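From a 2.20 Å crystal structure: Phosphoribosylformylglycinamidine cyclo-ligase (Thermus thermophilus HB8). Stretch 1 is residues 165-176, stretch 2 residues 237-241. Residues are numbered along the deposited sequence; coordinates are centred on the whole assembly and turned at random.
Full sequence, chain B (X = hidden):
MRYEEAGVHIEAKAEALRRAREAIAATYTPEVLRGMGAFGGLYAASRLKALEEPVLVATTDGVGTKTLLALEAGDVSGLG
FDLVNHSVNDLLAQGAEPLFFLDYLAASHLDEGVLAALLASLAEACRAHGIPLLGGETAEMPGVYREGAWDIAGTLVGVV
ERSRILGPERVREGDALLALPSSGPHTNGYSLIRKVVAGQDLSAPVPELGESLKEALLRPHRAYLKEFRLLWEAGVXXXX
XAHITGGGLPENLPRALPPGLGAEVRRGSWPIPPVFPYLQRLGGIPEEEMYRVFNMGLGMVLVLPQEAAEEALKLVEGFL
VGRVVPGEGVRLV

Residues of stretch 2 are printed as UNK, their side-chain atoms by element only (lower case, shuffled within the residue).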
# COMPACT_ATOMS: atom_id res chain seq x y z
N ILE B 165 15.95 -9.99 15.71
CA ILE B 165 14.74 -9.19 15.59
C ILE B 165 14.51 -8.47 16.91
O ILE B 165 14.54 -9.08 17.98
CB ILE B 165 13.48 -10.08 15.29
CG1 ILE B 165 13.59 -10.69 13.89
CG2 ILE B 165 12.21 -9.25 15.39
CD1 ILE B 165 12.47 -11.64 13.57
N LEU B 166 14.28 -7.16 16.82
CA LEU B 166 14.01 -6.34 18.00
C LEU B 166 12.56 -6.56 18.42
O LEU B 166 11.69 -6.79 17.57
CB LEU B 166 14.24 -4.85 17.68
CG LEU B 166 15.66 -4.29 17.76
CD1 LEU B 166 16.66 -5.39 18.08
CD2 LEU B 166 15.99 -3.61 16.47
N GLY B 167 12.30 -6.50 19.72
CA GLY B 167 10.94 -6.69 20.20
C GLY B 167 10.86 -6.71 21.71
O GLY B 167 11.86 -6.93 22.39
N PRO B 168 9.66 -6.49 22.27
CA PRO B 168 9.41 -6.46 23.71
C PRO B 168 9.93 -7.66 24.51
O PRO B 168 10.38 -7.51 25.64
CB PRO B 168 7.89 -6.32 23.80
CG PRO B 168 7.40 -6.91 22.49
CD PRO B 168 8.39 -6.34 21.53
N GLU B 169 9.87 -8.85 23.92
CA GLU B 169 10.33 -10.05 24.62
C GLU B 169 11.83 -10.06 24.95
O GLU B 169 12.28 -10.87 25.75
CB GLU B 169 9.96 -11.31 23.83
CG GLU B 169 10.40 -11.33 22.36
CD GLU B 169 9.70 -10.30 21.50
OE1 GLU B 169 8.48 -10.09 21.68
OE2 GLU B 169 10.37 -9.71 20.62
N ARG B 170 12.59 -9.15 24.34
CA ARG B 170 14.03 -9.07 24.60
C ARG B 170 14.29 -7.99 25.64
O ARG B 170 15.36 -7.94 26.25
CB ARG B 170 14.81 -8.72 23.33
CG ARG B 170 14.27 -9.34 22.08
CD ARG B 170 15.37 -9.85 21.19
NE ARG B 170 16.57 -9.02 21.24
CZ ARG B 170 17.61 -9.18 20.42
NH1 ARG B 170 17.58 -10.13 19.50
NH2 ARG B 170 18.69 -8.41 20.53
N VAL B 171 13.30 -7.13 25.83
CA VAL B 171 13.40 -6.05 26.80
C VAL B 171 13.38 -6.58 28.24
O VAL B 171 12.52 -7.40 28.61
CB VAL B 171 12.26 -5.03 26.62
CG1 VAL B 171 12.24 -4.07 27.79
CG2 VAL B 171 12.44 -4.28 25.32
N ARG B 172 14.33 -6.11 29.04
CA ARG B 172 14.43 -6.51 30.44
C ARG B 172 14.29 -5.25 31.28
O ARG B 172 14.42 -4.14 30.77
CB ARG B 172 15.79 -7.17 30.69
CG ARG B 172 16.07 -8.38 29.81
CD ARG B 172 15.36 -9.63 30.31
NE ARG B 172 16.01 -10.17 31.50
CZ ARG B 172 15.62 -11.28 32.13
NH1 ARG B 172 14.58 -11.97 31.69
NH2 ARG B 172 16.29 -11.71 33.19
N GLU B 173 14.00 -5.41 32.57
CA GLU B 173 13.86 -4.25 33.44
C GLU B 173 15.22 -3.65 33.73
O GLU B 173 16.15 -4.36 34.14
CB GLU B 173 13.20 -4.63 34.76
CG GLU B 173 12.96 -3.44 35.67
CD GLU B 173 12.81 -3.82 37.13
OE1 GLU B 173 11.94 -4.66 37.44
OE2 GLU B 173 13.57 -3.28 37.96
N GLY B 174 15.35 -2.34 33.52
CA GLY B 174 16.61 -1.68 33.76
C GLY B 174 17.26 -1.13 32.51
O GLY B 174 18.29 -0.45 32.57
N ASP B 175 16.67 -1.42 31.36
CA ASP B 175 17.22 -0.92 30.11
C ASP B 175 17.19 0.60 30.08
O ASP B 175 16.39 1.24 30.77
CB ASP B 175 16.44 -1.44 28.90
CG ASP B 175 16.77 -2.88 28.57
OD1 ASP B 175 17.94 -3.28 28.77
OD2 ASP B 175 15.87 -3.60 28.09
N ALA B 176 18.08 1.16 29.27
CA ALA B 176 18.15 2.60 29.10
C ALA B 176 17.30 2.98 27.88
O ALA B 176 17.17 2.21 26.93
CB ALA B 176 19.60 3.02 28.88
N UNK B 237 24.39 -4.14 21.60
CA UNK B 237 23.20 -4.90 22.00
C UNK B 237 21.95 -4.02 22.09
O UNK B 237 21.85 -3.14 22.95
c UNK B 237 23.42 -5.58 23.36
o UNK B 237 21.58 -7.87 25.63
c UNK B 237 22.41 -7.02 25.23
o UNK B 237 23.36 -6.63 25.94
c UNK B 237 22.24 -6.46 23.81
N UNK B 238 21.00 -4.27 21.19
CA UNK B 238 19.73 -3.54 21.17
C UNK B 238 18.64 -4.54 21.51
O UNK B 238 18.65 -5.66 21.02
c UNK B 238 21.68 -1.87 19.33
c UNK B 238 20.18 -1.68 19.34
c UNK B 238 19.46 -2.96 19.78
c UNK B 238 19.79 -0.55 20.27
N UNK B 239 17.69 -4.13 22.35
CA UNK B 239 16.59 -5.02 22.73
C UNK B 239 15.33 -4.75 21.94
O UNK B 239 14.77 -5.65 21.31
c UNK B 239 16.28 -4.88 24.22
c UNK B 239 18.29 -6.05 27.00
c UNK B 239 18.57 -5.94 24.83
n UNK B 239 19.14 -6.31 26.02
n UNK B 239 17.20 -5.52 26.48
c UNK B 239 17.34 -5.44 25.11
N UNK B 240 14.86 -3.50 21.99
CA UNK B 240 13.67 -3.10 21.27
C UNK B 240 13.87 -1.69 20.75
O UNK B 240 14.91 -1.08 20.96
c UNK B 240 12.45 -3.16 22.19
N UNK B 241 12.87 -1.18 20.04
CA UNK B 241 12.95 0.16 19.49
C UNK B 241 11.56 0.60 19.11
O UNK B 241 10.70 -0.23 18.76
c UNK B 241 13.87 0.19 18.26
O HOH W 1 21.24 -6.91 19.49

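Position 237 carries five side-chain atoms, a run of three carbons of which the third bears two oxygens, and it makes no contact with stretch 1, although its end comes nearer than its CA-to-CB direction would suggest. An unbranched chain ending in a carboxylate two carbons beyond CB is glutamate, E237. Its chain is fully extended, with chi1 and chi2 both t.

Position 238 has four side-chain carbons and no heteroatom, forked at the second carbon, so that two methyls end the chain. Its CB lies 4.1 Å from CD1 of L166, an apolar contact, while the end of the side chain leads away from stretch 1. With four carbons, a fork at CB would mean isoleucine; a fork one atom further out identifies leucine, L238. The backbone does the polar work here: O of L238 accepts a weak hydrogen bond from NH2 of R170 (2.8 Å, 129° at the hydrogen), and a water accepts from both N of L238 and, weakly, NH2 of R170, at 3.1 Å each.

At position 239 one carbon leads into a five-membered ring of three carbons and two nitrogens. One ring nitrogen lies 2.8 Å from OD2 of D175, which is at the ring edge near its plane, and 3.0 Å from O of R170, which sits over one ring face. Only the imidazole of histidine fits, giving H239. The ring is held at both nitrogens: ND1 donates to OD2 of D175, and NE2 donates to OE1 of E237 (2.9 Å). From ND1 to O of R170 the angle is too poor for a hydrogen bond.

Position 240 shows a single side-chain carbon, CB, which packs against CG2 of V171 at 3.3 Å and lies 3.8 Å from O of G167; hence alanine, A240.

Position 241 likewise has one carbon; its CB comes no nearer to stretch 1 than 4.7 Å, to CD2 of L166. This too is alanine, A241.

The contact, burying 421 Å² in all, centres on H239, which has the largest covered area. Its backbone O accepts a nearly straight hydrogen bond from N of G167 (3.1 Å, 165°) and receives a CA-H...O contact from L166 (CA to O, 3.5 Å), while its ring reaches D175. The same OD2 of D175 accepts from N of R172 (3.1 Å), across the type II turn from R172 to D175, so one carboxylate oxygen ties the turn to the imidazole. The carboxylates of E237 and D175 thus fix the ring from its two nitrogens, and the apolar contacts of L166 with L238 and of V171 with A240 complete the interface.

Stretch 2 (237-241) ELHAA
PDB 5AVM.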